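Local coordinates for protein neck and C-terminal motor domain of Kar3 (Candida glabrata, PDB 4GKR) that probably hydrolyses ATP to drive movement along microtubules, as the motor domain of Kar3, a mitotic kinesin-14 with which the noncatalytic protein Vik1 associates, at residues Q62-N67 with N354-A359; Q100-G105 with I247-K252; I160-E165 with T323-Y328. All blocks are in the same frame, centred on the assembly; numbering follows the deposited sequence.

Interaction 1: Q62-N67 with N354-A359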
loop_
_atom_site.group_PDB
_atom_site.type_symbol
_atom_site.label_atom_id
_atom_site.label_comp_id
_atom_site.label_asym_id
_atom_site.label_seq_id
_atom_site.Cartn_x
_atom_site.Cartn_y
_atom_site.Cartn_z
ATOM N N GLN A 62 7.067 17.776 -3.849
ATOM C CA GLN A 62 7.360 17.782 -5.262
ATOM C C GLN A 62 6.090 18.063 -6.057
ATOM O O GLN A 62 5.036 17.473 -5.802
ATOM C CB GLN A 62 7.995 16.464 -5.680
ATOM C CG GLN A 62 8.975 16.624 -6.831
ATOM C CD GLN A 62 9.685 15.336 -7.206
ATOM O OE1 GLN A 62 9.654 14.343 -6.468
ATOM N NE2 GLN A 62 10.321 15.341 -8.371
ATOM N N GLY A 63 6.202 18.982 -7.008
ATOM C CA GLY A 63 5.067 19.412 -7.804
ATOM C C GLY A 63 5.070 18.812 -9.188
ATOM O O GLY A 63 6.112 18.398 -9.691
ATOM N N MET A 64 3.886 18.730 -9.783
ATOM C CA MET A 64 3.731 18.351 -11.180
ATOM C C MET A 64 2.539 19.092 -11.730
ATOM O O MET A 64 1.634 19.447 -10.992
ATOM C CB MET A 64 3.512 16.840 -11.352
ATOM C CG MET A 64 2.215 16.314 -10.747
ATOM S SD MET A 64 1.796 14.566 -11.020
ATOM C CE MET A 64 3.316 13.896 -11.692
ATOM N N THR A 65 2.536 19.306 -13.034
ATOM C CA THR A 65 1.384 19.874 -13.691
ATOM C C THR A 65 0.873 18.904 -14.734
ATOM O O THR A 65 1.617 18.089 -15.272
ATOM C CB THR A 65 1.722 21.214 -14.380
ATOM O OG1 THR A 65 2.643 20.987 -15.456
ATOM C CG2 THR A 65 2.320 22.225 -13.385
ATOM N N ILE A 66 -0.413 18.998 -15.018
ATOM C CA ILE A 66 -0.987 18.291 -16.142
ATOM C C ILE A 66 -1.617 19.303 -17.078
ATOM O O ILE A 66 -2.502 20.059 -16.666
ATOM C CB ILE A 66 -2.041 17.286 -15.680
ATOM C CG1 ILE A 66 -1.378 16.218 -14.820
ATOM C CG2 ILE A 66 -2.737 16.658 -16.878
ATOM C CD1 ILE A 66 -2.364 15.293 -14.151
ATOM N N ASN A 67 -1.146 19.333 -18.324
ATOM C CA ASN A 67 -1.768 20.153 -19.363
ATOM C C ASN A 67 -2.981 19.414 -19.939
ATOM O O ASN A 67 -2.834 18.410 -20.632
ATOM C CB ASN A 67 -0.760 20.528 -20.457
ATOM N N ASN A 354 -8.492 12.234 -12.048
ATOM C CA ASN A 354 -9.270 11.766 -10.890
ATOM C C ASN A 354 -8.359 11.181 -9.839
ATOM O O ASN A 354 -8.448 11.542 -8.676
ATOM C CB ASN A 354 -10.341 10.759 -11.281
ATOM C CG ASN A 354 -11.191 11.242 -12.430
ATOM O OD1 ASN A 354 -11.444 10.493 -13.369
ATOM N ND2 ASN A 354 -11.607 12.510 -12.390
ATOM N N SER A 355 -7.449 10.319 -10.264
ATOM C CA SER A 355 -6.453 9.766 -9.365
ATOM C C SER A 355 -5.686 10.830 -8.599
ATOM O O SER A 355 -5.551 10.728 -7.387
ATOM C CB SER A 355 -5.493 8.867 -10.119
ATOM O OG SER A 355 -6.135 7.670 -10.477
ATOM N N LEU A 356 -5.205 11.856 -9.294
ATOM C CA LEU A 356 -4.449 12.924 -8.624
ATOM C C LEU A 356 -5.286 13.765 -7.667
ATOM O O LEU A 356 -4.842 14.083 -6.566
ATOM C CB LEU A 356 -3.700 13.812 -9.622
ATOM C CG LEU A 356 -2.684 13.121 -10.536
ATOM C CD1 LEU A 356 -1.802 14.185 -11.144
ATOM C CD2 LEU A 356 -1.822 12.082 -9.831
ATOM N N ARG A 357 -6.496 14.114 -8.084
ATOM C CA ARG A 357 -7.405 14.867 -7.225
ATOM C C ARG A 357 -7.790 14.067 -5.984
ATOM O O ARG A 357 -7.902 14.627 -4.884
ATOM C CB ARG A 357 -8.639 15.306 -7.993
ATOM C CG ARG A 357 -8.321 16.347 -9.050
ATOM C CD ARG A 357 -9.417 16.431 -10.095
ATOM N NE ARG A 357 -10.366 17.494 -9.807
ATOM C CZ ARG A 357 -10.298 18.727 -10.305
ATOM N NH1 ARG A 357 -9.314 19.075 -11.139
ATOM N NH2 ARG A 357 -11.231 19.618 -9.965
ATOM N N PHE A 358 -7.969 12.761 -6.148
ATOM C CA PHE A 358 -8.216 11.921 -5.004
ATOM C C PHE A 358 -7.017 11.954 -4.057
ATOM O O PHE A 358 -7.154 12.306 -2.894
ATOM C CB PHE A 358 -8.533 10.492 -5.433
ATOM C CG PHE A 358 -8.744 9.540 -4.279
ATOM C CD1 PHE A 358 -10.016 9.394 -3.691
ATOM C CD2 PHE A 358 -7.686 8.774 -3.789
ATOM C CE1 PHE A 358 -10.215 8.498 -2.642
ATOM C CE2 PHE A 358 -7.878 7.888 -2.733
ATOM C CZ PHE A 358 -9.142 7.748 -2.160
ATOM N N ALA A 359 -5.845 11.594 -4.560
ATOM C CA ALA A 359 -4.616 11.631 -3.768
ATOM C C ALA A 359 -4.395 12.953 -3.034
ATOM O O ALA A 359 -3.789 12.952 -1.966
ATOM C CB ALA A 359 -3.422 11.345 -4.649
#
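Leu356 meets Met64 and Ile66 without any ring or other flat group between them. Phe76, on the neighbouring strand 73-78, lies beside the contact and touches both Met64 and Leu356, while Phe358 is directed elsewhere, onto Tyr113. The groups that meet directly across 62-67 and 354-359 are aliphatic methyls and one thioether sulfur. A single methyl, CD1 of Leu356, does the touching on the helix side. Its approach to Ile66 is tip to tip, CD1 against CD1, and is modelled at 3.3 Å, a value too short to be pressed at this resolution. Met64 reaches the same methyl obliquely and with its sulfur, SD lying 3.6 Å from Leu356 CD1. The terminal methyl of the methionine turns aside, with CE 5.2 Å from Leu356 CD1. About the CB-CG1 bond, CD1 of Ile66 is anti to CA (chi2 172°), which extends the branch toward the helix. The two strand side chains do not touch one another, since Met64 SD and Ile66 CD1 are 5.3 Å apart; one leucine methyl serves both.

Met64 and Ile66 alternate with Thr65, whose side chain leaves from the other face of the strand, as expected for a beta strand with one face turned inward. That strand is the middle one of the small three-stranded antiparallel sheet, a lobe familiar from kinesin motor domains, and helix 349-363 lies near the end of the modelled chain. Behind Leu356, Val340 and Ile342 of the central-sheet strand 335-342 continue the apolar layer. Being buried and without polar partners across the interface, the contact depends on shape and dispersion: it joins the lobe to the helix, with no directional bond to fix their register.

Interaction 2: Q100-G105 with I247-K252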
loop_
_atom_site.group_PDB
_atom_site.type_symbol
_atom_site.label_atom_id
_atom_site.label_comp_id
_atom_site.label_asym_id
_atom_site.label_seq_id
_atom_site.Cartn_x
_atom_site.Cartn_y
_atom_site.Cartn_z
ATOM N N GLN A 100 10.824 -0.031 8.898
ATOM C CA GLN A 100 11.573 -0.172 10.152
ATOM C C GLN A 100 10.748 0.220 11.394
ATOM O O GLN A 100 11.123 -0.110 12.513
ATOM C CB GLN A 100 12.872 0.636 10.082
ATOM C CG GLN A 100 13.805 0.220 8.954
ATOM C CD GLN A 100 14.860 1.271 8.638
ATOM O OE1 GLN A 100 15.071 2.214 9.418
ATOM N NE2 GLN A 100 15.522 1.125 7.487
ATOM N N SER A 101 9.626 0.908 11.171
ATOM C CA SER A 101 8.680 1.311 12.216
ATOM C C SER A 101 8.105 0.121 12.944
ATOM O O SER A 101 7.827 0.205 14.145
ATOM C CB SER A 101 7.474 2.044 11.609
ATOM O OG SER A 101 7.754 3.379 11.286
ATOM N N SER A 102 7.871 -0.963 12.216
ATOM C CA SER A 102 7.174 -2.089 12.792
ATOM C C SER A 102 8.014 -2.786 13.857
ATOM O O SER A 102 7.491 -3.536 14.681
ATOM C CB SER A 102 6.752 -3.054 11.700
ATOM O OG SER A 102 7.816 -3.231 10.793
ATOM N N LEU A 103 9.315 -2.522 13.850
ATOM C CA LEU A 103 10.190 -2.988 14.921
ATOM C C LEU A 103 10.074 -2.165 16.214
ATOM O O LEU A 103 10.374 -2.679 17.292
ATOM C CB LEU A 103 11.645 -3.053 14.434
ATOM C CG LEU A 103 11.868 -3.957 13.224
ATOM C CD1 LEU A 103 13.088 -3.486 12.477
ATOM C CD2 LEU A 103 11.993 -5.417 13.632
ATOM N N ASP A 104 9.657 -0.901 16.091
ATOM C CA ASP A 104 9.314 -0.019 17.236
ATOM C C ASP A 104 7.836 -0.159 17.661
ATOM O O ASP A 104 7.321 0.676 18.406
ATOM C CB ASP A 104 9.559 1.469 16.899
ATOM C CG ASP A 104 11.044 1.860 16.865
ATOM O OD1 ASP A 104 11.750 1.709 17.891
ATOM O OD2 ASP A 104 11.503 2.366 15.812
ATOM N N GLY A 105 7.146 -1.182 17.171
ATOM C CA GLY A 105 5.748 -1.378 17.527
ATOM C C GLY A 105 4.717 -0.499 16.832
ATOM O O GLY A 105 3.594 -0.406 17.287
ATOM N N ILE A 247 1.504 -8.753 7.367
ATOM C CA ILE A 247 2.631 -9.320 8.085
ATOM C C ILE A 247 2.527 -8.963 9.568
ATOM O O ILE A 247 2.362 -7.812 9.928
ATOM C CB ILE A 247 3.950 -8.788 7.516
ATOM C CG1 ILE A 247 3.936 -8.921 5.992
ATOM C CG2 ILE A 247 5.138 -9.486 8.168
ATOM C CD1 ILE A 247 5.023 -8.135 5.281
ATOM N N HIS A 248 2.603 -9.969 10.418
ATOM C CA HIS A 248 2.620 -9.767 11.841
ATOM C C HIS A 248 4.032 -9.979 12.309
ATOM O O HIS A 248 4.681 -10.982 11.935
ATOM C CB HIS A 248 1.695 -10.762 12.521
ATOM C CG HIS A 248 0.227 -10.514 12.270
ATOM N ND1 HIS A 248 -0.596 -10.004 13.211
ATOM C CD2 HIS A 248 -0.564 -10.750 11.149
ATOM C CE1 HIS A 248 -1.846 -9.913 12.719
ATOM N NE2 HIS A 248 -1.826 -10.367 11.456
ATOM N N LEU A 249 4.522 -9.038 13.124
ATOM C CA LEU A 249 5.847 -9.109 13.723
ATOM C C LEU A 249 5.743 -9.190 15.218
ATOM O O LEU A 249 5.276 -8.240 15.839
ATOM C CB LEU A 249 6.635 -7.848 13.413
ATOM C CG LEU A 249 7.295 -7.655 12.073
ATOM C CD1 LEU A 249 8.531 -6.815 12.351
ATOM C CD2 LEU A 249 7.658 -8.997 11.463
ATOM N N GLU A 250 6.204 -10.289 15.812
ATOM C CA GLU A 250 6.229 -10.401 17.268
ATOM C C GLU A 250 7.662 -10.619 17.758
ATOM O O GLU A 250 8.344 -11.555 17.322
ATOM C CB GLU A 250 5.304 -11.523 17.759
ATOM N N GLY A 251 8.117 -9.755 18.665
ATOM C CA GLY A 251 9.443 -9.892 19.247
ATOM C C GLY A 251 9.401 -9.932 20.756
ATOM O O GLY A 251 8.619 -9.224 21.395
ATOM N N LYS A 252 10.244 -10.790 21.312
ATOM C CA LYS A 252 10.458 -10.872 22.733
ATOM C C LYS A 252 11.956 -10.807 22.898
ATOM O O LYS A 252 12.705 -11.211 22.008
ATOM C CB LYS A 252 9.920 -12.192 23.307
#
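Ser102, packed against Leu249, has its hydroxyl tied within its own turn: OG is hydrogen-bonded to the carbonyl oxygen of Ile99. The chi1 of 44°, which sets OG between the backbone N and the carbonyl carbon, is compatible with this local bond; the buried hydroxyl has its polar partner in Ile99 O, while its contact with Leu249 is van der Waals. In the kinesin motor domain, a P-loop NTPase fold, the segment 100-105 follows helix 96-99 and leads into strand 108-113, and here it covers one face of the central sheet at strand 242-252. Leu103 N to Gln100 O, at 3.3 Å, closes a turn within the segment.

Across the contact, one branch of Leu249 receives both partners. Its CD1 lies 4.0 Å from Ser102 OG, and Leu103 slants across it with CD2. The strand is held by its two neighbours, Leu249 pairing through its backbone with Gly262, and the flanking residues His248 and Glu250 pairing with Ser156 and Lys154. Leu103 also packs on Trp142, Ile143 and Leu146 of helix 131-147, which places it where loop, helix and sheet converge. The two leucines meet through one methyl each: Leu103 CD2 is 3.9 Å from Leu249 CD1, but 6.0 Å from Leu249 CD2.

Interaction 3: I160-E165 with T323-Y328. With EDO (1,2-ethanediol), chain E.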
loop_
_atom_site.group_PDB
_atom_site.type_symbol
_atom_site.label_atom_id
_atom_site.label_comp_id
_atom_site.label_asym_id
_atom_site.label_seq_id
_atom_site.Cartn_x
_atom_site.Cartn_y
_atom_site.Cartn_z
ATOM N N ILE A 160 -4.889 -12.021 1.673
ATOM C CA ILE A 160 -6.314 -12.076 1.341
ATOM C C ILE A 160 -6.691 -11.203 0.149
ATOM O O ILE A 160 -5.938 -10.302 -0.255
ATOM C CB ILE A 160 -7.237 -11.763 2.549
ATOM C CG1 ILE A 160 -7.075 -10.312 3.013
ATOM C CG2 ILE A 160 -6.998 -12.755 3.690
ATOM C CD1 ILE A 160 -8.132 -9.875 3.986
ATOM N N GLU A 161 -7.845 -11.514 -0.428
ATOM C CA GLU A 161 -8.433 -10.729 -1.503
ATOM C C GLU A 161 -9.853 -10.403 -1.096
ATOM O O GLU A 161 -10.577 -11.265 -0.584
ATOM C CB GLU A 161 -8.415 -11.490 -2.841
ATOM N N ILE A 162 -10.236 -9.151 -1.293
ATOM C CA ILE A 162 -11.594 -8.714 -1.014
ATOM C C ILE A 162 -12.293 -8.288 -2.313
ATOM O O ILE A 162 -11.786 -7.445 -3.055
ATOM C CB ILE A 162 -11.595 -7.561 -0.003
ATOM C CG1 ILE A 162 -10.888 -7.987 1.274
ATOM C CG2 ILE A 162 -13.018 -7.134 0.315
ATOM C CD1 ILE A 162 -11.068 -7.004 2.412
ATOM N N TYR A 163 -13.451 -8.885 -2.576
ATOM C CA TYR A 163 -14.263 -8.555 -3.743
ATOM C C TYR A 163 -15.722 -8.494 -3.332
ATOM O O TYR A 163 -16.254 -9.475 -2.794
ATOM C CB TYR A 163 -14.091 -9.613 -4.838
ATOM C CG TYR A 163 -14.969 -9.380 -6.037
ATOM C CD1 TYR A 163 -14.664 -8.387 -6.955
ATOM C CD2 TYR A 163 -16.115 -10.147 -6.258
ATOM C CE1 TYR A 163 -15.461 -8.161 -8.062
ATOM C CE2 TYR A 163 -16.926 -9.926 -7.376
ATOM C CZ TYR A 163 -16.595 -8.927 -8.272
ATOM O OH TYR A 163 -17.378 -8.670 -9.386
ATOM N N ASN A 164 -16.369 -7.354 -3.597
ATOM C CA ASN A 164 -17.774 -7.120 -3.195
ATOM C C ASN A 164 -18.008 -7.501 -1.736
ATOM O O ASN A 164 -19.034 -8.064 -1.366
ATOM C CB ASN A 164 -18.766 -7.844 -4.129
ATOM N N GLU A 165 -17.005 -7.189 -0.921
ATOM C CA GLU A 165 -17.019 -7.421 0.514
ATOM C C GLU A 165 -16.962 -8.906 0.899
ATOM O O GLU A 165 -17.311 -9.278 2.014
ATOM C CB GLU A 165 -18.179 -6.656 1.191
ATOM C CG GLU A 165 -18.152 -5.148 0.898
ATOM C CD GLU A 165 -18.567 -4.258 2.077
ATOM O OE1 GLU A 165 -19.634 -4.505 2.689
ATOM O OE2 GLU A 165 -17.829 -3.285 2.376
ATOM N N THR A 323 -11.942 -0.598 5.326
ATOM C CA THR A 323 -11.536 0.253 6.426
ATOM C C THR A 323 -11.830 -0.393 7.780
ATOM O O THR A 323 -11.145 -0.103 8.760
ATOM C CB THR A 323 -12.226 1.620 6.355
ATOM O OG1 THR A 323 -13.620 1.418 6.111
ATOM C CG2 THR A 323 -11.640 2.443 5.219
ATOM N N TYR A 324 -12.846 -1.254 7.836
ATOM C CA TYR A 324 -13.175 -1.961 9.061
ATOM C C TYR A 324 -12.123 -3.004 9.382
ATOM O O TYR A 324 -11.737 -3.181 10.523
ATOM C CB TYR A 324 -14.555 -2.599 8.963
ATOM C CG TYR A 324 -15.064 -3.157 10.270
ATOM C CD1 TYR A 324 -15.439 -2.306 11.326
ATOM C CD2 TYR A 324 -15.181 -4.526 10.456
ATOM C CE1 TYR A 324 -15.892 -2.809 12.527
ATOM C CE2 TYR A 324 -15.656 -5.035 11.649
ATOM C CZ TYR A 324 -16.003 -4.171 12.676
ATOM O OH TYR A 324 -16.462 -4.690 13.851
ATOM N N LEU A 325 -11.637 -3.681 8.361
ATOM C CA LEU A 325 -10.548 -4.622 8.544
ATOM C C LEU A 325 -9.253 -3.967 9.007
ATOM O O LEU A 325 -8.533 -4.517 9.847
ATOM C CB LEU A 325 -10.306 -5.358 7.238
ATOM C CG LEU A 325 -9.029 -6.158 7.058
ATOM C CD1 LEU A 325 -8.998 -7.304 8.064
ATOM C CD2 LEU A 325 -9.038 -6.679 5.635
ATOM N N LEU A 326 -8.939 -2.811 8.436
ATOM C CA LEU A 326 -7.674 -2.157 8.692
ATOM C C LEU A 326 -7.720 -1.120 9.819
ATOM O O LEU A 326 -6.714 -0.448 10.079
ATOM C CB LEU A 326 -7.185 -1.488 7.406
ATOM C CG LEU A 326 -6.835 -2.361 6.198
ATOM C CD1 LEU A 326 -6.612 -1.461 5.001
ATOM C CD2 LEU A 326 -5.602 -3.220 6.435
ATOM N N GLN A 327 -8.855 -0.966 10.498
ATOM C CA GLN A 327 -8.958 0.140 11.450
ATOM C C GLN A 327 -7.799 0.297 12.444
ATOM O O GLN A 327 -7.344 1.421 12.662
ATOM C CB GLN A 327 -10.287 0.167 12.182
ATOM C CG GLN A 327 -10.600 -1.044 13.024
ATOM C CD GLN A 327 -11.852 -0.842 13.848
ATOM O OE1 GLN A 327 -12.717 -0.070 13.491
ATOM N NE2 GLN A 327 -11.928 -1.521 14.980
ATOM N N TYR A 328 -7.322 -0.788 13.049
ATOM C CA TYR A 328 -6.257 -0.655 14.061
ATOM C C TYR A 328 -4.885 -0.382 13.449
ATOM O O TYR A 328 -3.956 -0.052 14.146
ATOM C CB TYR A 328 -6.200 -1.846 15.022
ATOM C CG TYR A 328 -7.435 -1.988 15.873
ATOM C CD1 TYR A 328 -7.867 -0.947 16.704
ATOM C CD2 TYR A 328 -8.171 -3.160 15.862
ATOM C CE1 TYR A 328 -9.003 -1.071 17.474
ATOM C CE2 TYR A 328 -9.307 -3.296 16.635
ATOM C CZ TYR A 328 -9.726 -2.250 17.437
ATOM O OH TYR A 328 -10.869 -2.406 18.222
HETATM C C1 EDO E . -15.324 -4.108 -1.013
HETATM O O1 EDO E . -14.735 -4.526 -2.245
HETATM C C2 EDO E . -14.275 -4.165 0.090
HETATM O O2 EDO E . -14.589 -3.284 1.177
#
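Leu325 presents one methyl, CD2, to two isoleucines that project from the same face of strand 152-163. This is helix-on-sheet packing in the kinesin motor domain, with helix 321-326 laid over the central mixed sheet. Ile160 CD1 meets Leu325 CD2 tip to tip at 3.7 Å. Ile162 arrives at an angle instead, its CD1 3.8 Å from Leu325 CD2. Although both isoleucines offer CD1, they reach it by different torsions. In Ile160, CG1 stands between the backbone N and the carbonyl carbon (chi1 66°); in Ile162 it lies beside the backbone N (chi1 -57°), which leaves CG2 anti to that nitrogen and pointing elsewhere.

This second branch of Ile162 meets a molecule of 1,2-ethanediol, probably carried over from the crystallisation liquor. The diol also approaches Glu165, in the turn that follows the strand, where O2 makes a long, weak hydrogen bond of 3.5 Å to Glu165 OE2. No role in the motor need be read into it.

One shell further out, backbone bonds hold the strand in place: Ile160 pairs with Ile244 and Ile162 with His242, both on the antiparallel strand 242-252. Ile244 touches all three contact residues, and Ile202 adds to the apolar cover of Ile160 and Leu325. On the helix, Thr323 OG1 is hydrogen-bonded to Phe317 O and Ser320 OG, while Lys321 NZ reaches the carbonyl oxygen of Glu165 and so links the turn to the helix by a polar route. In kinesins generally, the corresponding helix belongs to the microtubule-facing side. The other branch of the leucine stands back, with Leu325 CD1 4.9 Å from Ile160 CD1.

Overall arrangement
All three contacts belong to one kinesin motor domain, yet none touches another. Interactions 1 and 2 lie on opposite sides of the chain's centre, with centres about 34 Å apart; the centre of interaction 3 is about 27 Å from that of interaction 1 and about 21 Å from that of interaction 2. Interactions 2 and 3 share the central sheet, through the adjacent antiparallel strands 242-252 and 152-163, and their segments alternate along the chain. Interaction 1 spans both in sequence, bringing the small three-stranded sheet early in the chain against the late helix 349-363. Together they show distant parts of the chain gathered into one motor domain, which holds ADP, by buried, largely apolar contacts.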